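PDB 2OUW: alkylhydroperoxidase AhpD core from Rhodospirillum rubrum, which probably reduces alkyl hydroperoxides through a redox-active disulfide, as in other AhpD-like members of the carboxymuconolactone decarboxylase family. Local coordinates for residues B[21-24]-B[25-29]; B[54-57]-B[58-62]; B[67-70]-B[71-75]. All coordinates share one frame; numbering follows the deposited sequence. Where two conformers were deposited one is given.

Three helix segments come one after another along the chain, and neighbours touch. Contact 1, in helix 17-30, meets contact 2, at the end of helix 46-60, through Thr29 OG1 and Lys57 NZ, 2.9 Å apart; their centres are 13 Å apart. Contact 2 meets contact 3, the start of helix 68-81, where Gly62 O and Arg71 NH2 lie 3.1 Å apart. Contacts 1 and 3 do not touch, their nearest atoms being about 10 Å apart. The side chain of Val56 in contact 2 lies about 3 Å from a bound acetic acid and that of Glu72 about 4 Å from an unidentified ligand. Both probably come from the crystallisation liquor, though they may mark a pocket.

Contact 1: B[21-24]-B[25-29]; sequences AVFD and DIRAT
This is a contact along one helix, 17-30, near the N-terminal end of the fold: Val22 packs on Ile26 one turn on, and Asp24 reaches across to Arg27. On the buried side, Val22 CG1 meets Ile26 CD1 at 4.0 Å, methyl to methyl, the two side chains meeting at a slant. Placing Ile26 CG1 beside its own backbone N (chi1 -63°) also lays that atom 3.4 Å from Val22 O, so the first part of the side chain runs back along the preceding turn. Arg27 runs its extended chain past Phe23 O, with CG 3.3 Å from that oxygen. Its NH1 then comes to 3.4 Å from Asp24 OD1, in a salt bridge whose hydrogen bond is weak. The carboxylate oxygen sits at the guanidinium edge, in its plane, but the two planes are turned 54° apart, so this is no flat paired bridge. NH2 lies at the edge of the Phe23 ring, near the ring plane.

In the all-helical AhpD-like fold, this helix packs side chains against helices 46-60 and 37-42. Ile26 leans on Trp53 and Trp39, and Phe23 on Trp39 and Arg40. Stronger partners hold the charged ends: Lys20 for Asp24, Asp10 and the carbonyl of Asp33 for Arg27, and Trp53 for Asp25.

Further along, one carbonyl is gripped twice by one residue. Asp25 O accepts Thr29 N at 2.8 Å in the helix ladder, and Thr29 OG1 donates to the same Asp25 O at 2.7 Å. The two donors arrive from opposite faces of the carbonyl plane, the hydroxyl from well above it. The hydroxyl bond to Asp25 O, together with Lys57 NZ at the same OG1, limits the rotation of the threonine side chain.

Contact 2: B[54-57]-B[58-62]; sequences EQVK and TVMVG
The flat groups meeting here are peptide carbonyls, each approached by a residue one turn on. Thr58 N comes to Glu54 O tilted 29° from the carbonyl plane, whereas Val59 N meets Gln55 O almost head-on. Thr58 also brings its hydroxyl round to the first of these oxygens: with OG1 beside the backbone N (chi1 -66°), it stands 3.0 Å from Glu54 O. The methyl CG2 of Val59 rests 3.4 Å from Gln55 O, alongside the backbone bond.

Met60, a selenomethionine, donates from its N to Val56 O at 2.8 Å and keeps CB only 3.2 Å from that same Val56 O. Its chain then bends at chi2 and chi3, taking SE and CE away towards helix 68-81, and its contact with the valine itself is loose, Val56 CG1 to Met60 CG being 4.4 Å. The helix ends at Met60. Val61 leaves helical backbone angles, and its N reaches Lys57 O at 3.2 Å in a weak, bent bond, while Val61 CB presses against the same carbonyl oxygen.

The buried side belongs to the assembly. The Gln55 amide is held by Gln117 of two other subunits, one at OE1 and one at NE2, and Leu114 of the second subunit lies on Gln55, Val56 and Met60. This is a helix C-terminus giving way to the loop before helix 68-81, set within the all-helical, oligomeric fold of the carboxymuconolactone decarboxylase family, with the Val56 side chain beside a bound acetic acid and an unidentified ligand, which may mark a pocket.

Contact 3: B[67-70]-B[71-75]; sequences DPLT and REMIY
Asp67 OD1 is gripped twice by Thr70, while the backbone oxygen of Asp67 takes Arg71 N, so one residue secures the opening turn with both its side chain and its main chain. Thr70 N gives OD1 of Asp67 a bond of 2.9 Å, arriving nearly along the C-O direction. The Thr70 hydroxyl adds a second, shorter one: OG1 donates to Asp67 OD1 at 2.6 Å from above the carboxylate plane, 44° out of it. Thr70 OG1 can do so because it lies beside its own backbone N (chi1 -57°), turned back towards the cap. The Arg71 N to Asp67 O bond is 3.1 Å and nearly straight.

Asp67 is thus the N-cap of helix 68-81, with Pro68 as the first helical residue. A carboxylate here would be expected to interact favourably with the positive end of the helix dipole. Arg71 sends its straight chain back alongside this cap, with CG 3.4 Å from Asp67 O, and carries its guanidinium to Gly62 O in the preceding loop.

One turn on, Leu69 and Met73, a selenomethionine, lie against each other on the side facing helix 102-125. Leu69 CD1 meets Met73 CG at 4.1 Å, and the selenium approaches Leu69 CG. Met73 CG also sits 3.2 Å from Leu69 O. Beside them, Thr70 O accepts Ile74 N at 3.0 Å and takes a weaker, strongly bent bond from Met73 N.

Glu72 N bonds to Pro68 O, but the carboxylate leads away to His91 and Lys98. The hydrogen bond between Glu72 OE1 and His91 ND1, with His91 four residues after Cys87, resembles the Glu-His-Cys relay proposed for AhpD and probably plays the same part.

Contact 1: B[21-24]-B[25-29]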
loop_
_atom_site.group_PDB
_atom_site.type_symbol
_atom_site.label_atom_id
_atom_site.label_comp_id
_atom_site.label_asym_id
_atom_site.label_seq_id
_atom_site.Cartn_x
_atom_site.Cartn_y
_atom_site.Cartn_z
ATOM N N ALA B 21 31.721 -13.413 7.353
ATOM C CA ALA B 21 31.920 -12.294 8.290
ATOM C C ALA B 21 30.588 -11.701 8.801
ATOM O O ALA B 21 30.410 -11.474 10.000
ATOM C CB ALA B 21 32.728 -11.219 7.631
ATOM N N VAL B 22 29.659 -11.445 7.890
ATOM C CA VAL B 22 28.357 -10.857 8.242
ATOM C C VAL B 22 27.542 -11.837 9.102
ATOM O O VAL B 22 27.012 -11.473 10.151
ATOM C CB VAL B 22 27.526 -10.453 6.962
ATOM C CG1 VAL B 22 26.110 -10.076 7.337
ATOM C CG2 VAL B 22 28.186 -9.315 6.204
ATOM N N PHE B 23 27.462 -13.084 8.661
ATOM C CA PHE B 23 26.687 -14.100 9.376
ATOM C C PHE B 23 27.211 -14.358 10.772
ATOM O O PHE B 23 26.440 -14.556 11.708
ATOM C CB PHE B 23 26.620 -15.414 8.589
ATOM C CG PHE B 23 25.437 -15.502 7.677
ATOM C CD1 PHE B 23 25.303 -14.630 6.625
ATOM C CD2 PHE B 23 24.458 -16.464 7.866
ATOM C CE1 PHE B 23 24.189 -14.690 5.788
ATOM C CE2 PHE B 23 23.346 -16.527 7.029
ATOM C CZ PHE B 23 23.234 -15.663 5.977
ATOM N N ASP B 24 28.527 -14.360 10.930
ATOM C CA ASP B 24 29.088 -14.546 12.256
ATOM C C ASP B 24 28.833 -13.362 13.157
ATOM O O ASP B 24 28.626 -13.546 14.329
ATOM C CB ASP B 24 30.574 -14.847 12.161
ATOM C CG ASP B 24 30.836 -16.256 11.683
ATOM O OD1 ASP B 24 29.907 -17.103 11.725
ATOM O OD2 ASP B 24 31.972 -16.504 11.251
ATOM N N ASP B 25 28.858 -12.158 12.607
ATOM C CA ASP B 25 28.483 -10.951 13.344
ATOM C C ASP B 25 26.994 -10.975 13.775
ATOM O O ASP B 25 26.670 -10.643 14.905
ATOM C CB ASP B 25 28.761 -9.707 12.502
ATOM C CG ASP B 25 28.822 -8.436 13.347
ATOM O OD1 ASP B 25 29.433 -8.485 14.419
ATOM O OD2 ASP B 25 28.286 -7.395 12.940
ATOM N N ILE B 26 26.101 -11.376 12.879
ATOM C CA ILE B 26 24.693 -11.593 13.257
ATOM C C ILE B 26 24.578 -12.554 14.439
ATOM O O ILE B 26 23.876 -12.280 15.393
ATOM C CB ILE B 26 23.827 -12.125 12.096
ATOM C CG1 ILE B 26 23.785 -11.084 10.970
ATOM C CG2 ILE B 26 22.394 -12.470 12.642
ATOM C CD1 ILE B 26 23.154 -11.527 9.651
ATOM N N ARG B 27 25.279 -13.671 14.378
ATOM C CA ARG B 27 25.223 -14.643 15.439
ATOM C C ARG B 27 25.819 -14.105 16.726
ATOM O O ARG B 27 25.304 -14.370 17.807
ATOM C CB ARG B 27 25.963 -15.915 15.051
ATOM C CG ARG B 27 25.291 -16.681 13.963
ATOM C CD ARG B 27 26.075 -17.955 13.685
ATOM N NE ARG B 27 25.357 -18.744 12.698
ATOM C CZ ARG B 27 25.708 -18.891 11.420
ATOM N NH1 ARG B 27 26.850 -18.384 10.934
ATOM N NH2 ARG B 27 24.913 -19.608 10.637
ATOM N N ALA B 28 26.911 -13.349 16.619
ATOM C CA ALA B 28 27.573 -12.818 17.812
ATOM C C ALA B 28 26.689 -11.765 18.443
ATOM O O ALA B 28 26.595 -11.688 19.644
ATOM C CB ALA B 28 28.957 -12.231 17.461
ATOM N N THR B 29 26.041 -10.970 17.603
ATOM C CA THR B 29 25.206 -9.856 18.030
ATOM C C THR B 29 23.936 -10.357 18.696
ATOM O O THR B 29 23.573 -9.891 19.772
ATOM C CB THR B 29 24.820 -8.982 16.827
ATOM O OG1 THR B 29 25.990 -8.393 16.261
ATOM C CG2 THR B 29 23.851 -7.900 17.208
#

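Contact 2: B[54-57]-B[58-62]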
loop_
_atom_site.group_PDB
_atom_site.type_symbol
_atom_site.label_atom_id
_atom_site.label_comp_id
_atom_site.label_asym_id
_atom_site.label_seq_id
_atom_site.Cartn_x
_atom_site.Cartn_y
_atom_site.Cartn_z
ATOM N N GLU B 54 24.375 -3.749 8.452
ATOM C CA GLU B 54 24.938 -2.624 9.200
ATOM C C GLU B 54 23.846 -1.657 9.685
ATOM O O GLU B 54 23.915 -1.155 10.827
ATOM C CB GLU B 54 26.033 -1.886 8.420
ATOM C CG GLU B 54 27.395 -2.657 8.263
ATOM C CD GLU B 54 28.047 -3.143 9.583
ATOM O OE1 GLU B 54 28.010 -2.394 10.587
ATOM O OE2 GLU B 54 28.621 -4.272 9.611
ATOM N N GLN B 55 22.843 -1.400 8.836
ATOM C CA GLN B 55 21.696 -0.590 9.257
ATOM C C GLN B 55 20.931 -1.209 10.400
ATOM O O GLN B 55 20.606 -0.541 11.378
ATOM C CB GLN B 55 20.719 -0.385 8.113
ATOM C CG GLN B 55 21.077 0.736 7.224
ATOM C CD GLN B 55 20.144 0.805 6.042
ATOM O OE1 GLN B 55 19.139 1.546 6.079
ATOM N NE2 GLN B 55 20.440 0.001 4.993
ATOM N N VAL B 56 20.617 -2.489 10.251
ATOM C CA VAL B 56 19.826 -3.194 11.249
ATOM C C VAL B 56 20.550 -3.133 12.598
ATOM O O VAL B 56 19.954 -2.793 13.638
ATOM C CB VAL B 56 19.549 -4.628 10.786
ATOM C CG1 VAL B 56 19.025 -5.478 11.903
ATOM C CG2 VAL B 56 18.579 -4.590 9.618
ATOM N N LYS B 57 21.847 -3.415 12.556
ATOM C CA LYS B 57 22.676 -3.421 13.757
ATOM C C LYS B 57 22.687 -2.027 14.400
ATOM O O LYS B 57 22.512 -1.901 15.611
ATOM C CB LYS B 57 24.092 -3.910 13.416
ATOM C CG LYS B 57 24.924 -4.343 14.608
ATOM C CD LYS B 57 26.371 -4.616 14.209
ATOM C CE LYS B 57 27.312 -4.597 15.421
ATOM N NZ LYS B 57 27.069 -5.697 16.410
ATOM N N THR B 58 22.838 -0.973 13.601
ATOM C CA THR B 58 22.890 0.390 14.137
ATOM C C THR B 58 21.581 0.864 14.737
ATOM O O THR B 58 21.569 1.510 15.786
ATOM C CB THR B 58 23.272 1.401 13.040
ATOM O OG1 THR B 58 24.611 1.139 12.613
ATOM C CG2 THR B 58 23.180 2.855 13.535
ATOM N N VAL B 59 20.485 0.580 14.049
ATOM C CA VAL B 59 19.172 1.078 14.437
ATOM C C VAL B 59 18.532 0.260 15.545
ATOM O O VAL B 59 17.918 0.823 16.433
ATOM C CB VAL B 59 18.248 1.165 13.197
ATOM C CG1 VAL B 59 16.796 1.536 13.586
ATOM C CG2 VAL B 59 18.801 2.187 12.242
HETATM N N MSE B 60 18.703 -1.057 15.514
HETATM C CA MSE B 60 17.947 -1.967 16.369
HETATM C C MSE B 60 18.733 -2.517 17.552
HETATM O O MSE B 60 18.150 -3.190 18.405
HETATM C CB MSE B 60 17.461 -3.165 15.543
HETATM C CG MSE B 60 16.616 -2.775 14.329
HETATM SE SE MSE B 60 14.979 -1.885 14.927
HETATM C CE MSE B 60 14.189 -3.581 15.559
ATOM N N VAL B 61 20.040 -2.244 17.597
ATOM C CA VAL B 61 20.933 -2.780 18.627
ATOM C C VAL B 61 21.720 -1.668 19.300
ATOM O O VAL B 61 22.239 -0.745 18.665
ATOM C CB VAL B 61 21.920 -3.831 18.039
ATOM C CG1 VAL B 61 22.749 -4.477 19.133
ATOM C CG2 VAL B 61 21.167 -4.897 17.246
ATOM N N GLY B 62 21.803 -1.763 20.616
ATOM C CA GLY B 62 22.589 -0.821 21.399
ATOM C C GLY B 62 21.715 0.203 22.077
ATOM O O GLY B 62 20.504 0.239 21.838
#

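Contact 3: B[67-70]-B[71-75]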
loop_
_atom_site.group_PDB
_atom_site.type_symbol
_atom_site.label_atom_id
_atom_site.label_comp_id
_atom_site.label_asym_id
_atom_site.label_seq_id
_atom_site.Cartn_x
_atom_site.Cartn_y
_atom_site.Cartn_z
ATOM N N ASP B 67 13.523 1.549 23.949
ATOM C CA ASP B 67 14.042 0.222 24.332
ATOM C C ASP B 67 13.864 -0.787 23.198
ATOM O O ASP B 67 13.068 -0.566 22.291
ATOM C CB ASP B 67 13.507 -0.263 25.696
ATOM C CG ASP B 67 12.002 -0.454 25.732
ATOM O OD1 ASP B 67 11.416 -0.924 24.746
ATOM O OD2 ASP B 67 11.408 -0.168 26.799
ATOM N N PRO B 68 14.645 -1.877 23.217
ATOM C CA PRO B 68 14.617 -2.833 22.130
ATOM C C PRO B 68 13.260 -3.413 21.814
ATOM O O PRO B 68 12.984 -3.670 20.657
ATOM C CB PRO B 68 15.577 -3.930 22.616
ATOM C CG PRO B 68 16.530 -3.209 23.441
ATOM C CD PRO B 68 15.658 -2.262 24.219
ATOM N N LEU B 69 12.434 -3.645 22.831
ATOM C CA LEU B 69 11.107 -4.212 22.605
ATOM C C LEU B 69 10.236 -3.204 21.880
ATOM O O LEU B 69 9.524 -3.542 20.956
ATOM C CB LEU B 69 10.442 -4.634 23.928
ATOM C CG LEU B 69 9.002 -5.152 23.803
ATOM C CD1 LEU B 69 8.912 -6.279 22.771
ATOM C CD2 LEU B 69 8.469 -5.616 25.130
ATOM N N THR B 70 10.289 -1.953 22.311
ATOM C CA THR B 70 9.532 -0.907 21.651
ATOM C C THR B 70 9.908 -0.826 20.165
ATOM O O THR B 70 9.039 -0.779 19.303
ATOM C CB THR B 70 9.745 0.436 22.385
ATOM O OG1 THR B 70 9.358 0.274 23.764
ATOM C CG2 THR B 70 8.930 1.549 21.762
ATOM N N ARG B 71 11.200 -0.871 19.872
ATOM C CA ARG B 71 11.683 -0.877 18.477
ATOM C C ARG B 71 11.129 -2.007 17.651
ATOM O O ARG B 71 10.770 -1.809 16.501
ATOM C CB ARG B 71 13.195 -0.966 18.426
ATOM C CG ARG B 71 13.905 0.164 19.130
ATOM C CD ARG B 71 15.389 -0.125 19.156
ATOM N NE ARG B 71 16.068 0.834 20.008
ATOM C CZ ARG B 71 17.361 0.773 20.295
ATOM N NH1 ARG B 71 18.104 -0.197 19.793
ATOM N NH2 ARG B 71 17.913 1.691 21.065
ATOM N N GLU B 72 11.067 -3.209 18.230
ATOM C CA GLU B 72 10.497 -4.348 17.515
ATOM C C GLU B 72 8.993 -4.207 17.298
ATOM O O GLU B 72 8.465 -4.658 16.284
ATOM C CB GLU B 72 10.759 -5.672 18.234
ATOM C CG GLU B 72 12.068 -6.344 17.900
ATOM C CD GLU B 72 12.317 -6.588 16.412
ATOM O OE1 GLU B 72 11.365 -6.776 15.619
ATOM O OE2 GLU B 72 13.503 -6.600 16.046
HETATM N N MSE B 73 8.289 -3.584 18.235
HETATM C CA MSE B 73 6.832 -3.453 18.077
HETATM C C MSE B 73 6.532 -2.455 16.965
HETATM O O MSE B 73 5.634 -2.658 16.164
HETATM C CB MSE B 73 6.192 -3.038 19.394
HETATM C CG MSE B 73 6.362 -4.100 20.466
HETATM SE SE MSE B 73 5.473 -3.697 22.143
HETATM C CE MSE B 73 5.425 -1.751 22.116
ATOM N N ILE B 74 7.317 -1.389 16.895
ATOM C CA ILE B 74 7.170 -0.459 15.805
ATOM C C ILE B 74 7.470 -1.178 14.477
ATOM O O ILE B 74 6.694 -1.068 13.514
ATOM C CB ILE B 74 8.085 0.741 15.961
ATOM C CG1 ILE B 74 7.621 1.630 17.114
ATOM C CG2 ILE B 74 8.091 1.565 14.693
ATOM C CD1 ILE B 74 8.683 2.630 17.580
ATOM N N TYR B 75 8.562 -1.939 14.436
ATOM C CA TYR B 75 8.947 -2.701 13.227
ATOM C C TYR B 75 7.850 -3.653 12.787
ATOM O O TYR B 75 7.582 -3.826 11.590
ATOM C CB TYR B 75 10.233 -3.481 13.477
ATOM C CG TYR B 75 11.222 -3.572 12.317
ATOM C CD1 TYR B 75 10.931 -4.297 11.173
ATOM C CD2 TYR B 75 12.469 -2.971 12.396
ATOM C CE1 TYR B 75 11.867 -4.417 10.136
ATOM C CE2 TYR B 75 13.396 -3.083 11.370
ATOM C CZ TYR B 75 13.091 -3.809 10.246
ATOM O OH TYR B 75 14.012 -3.930 9.217
#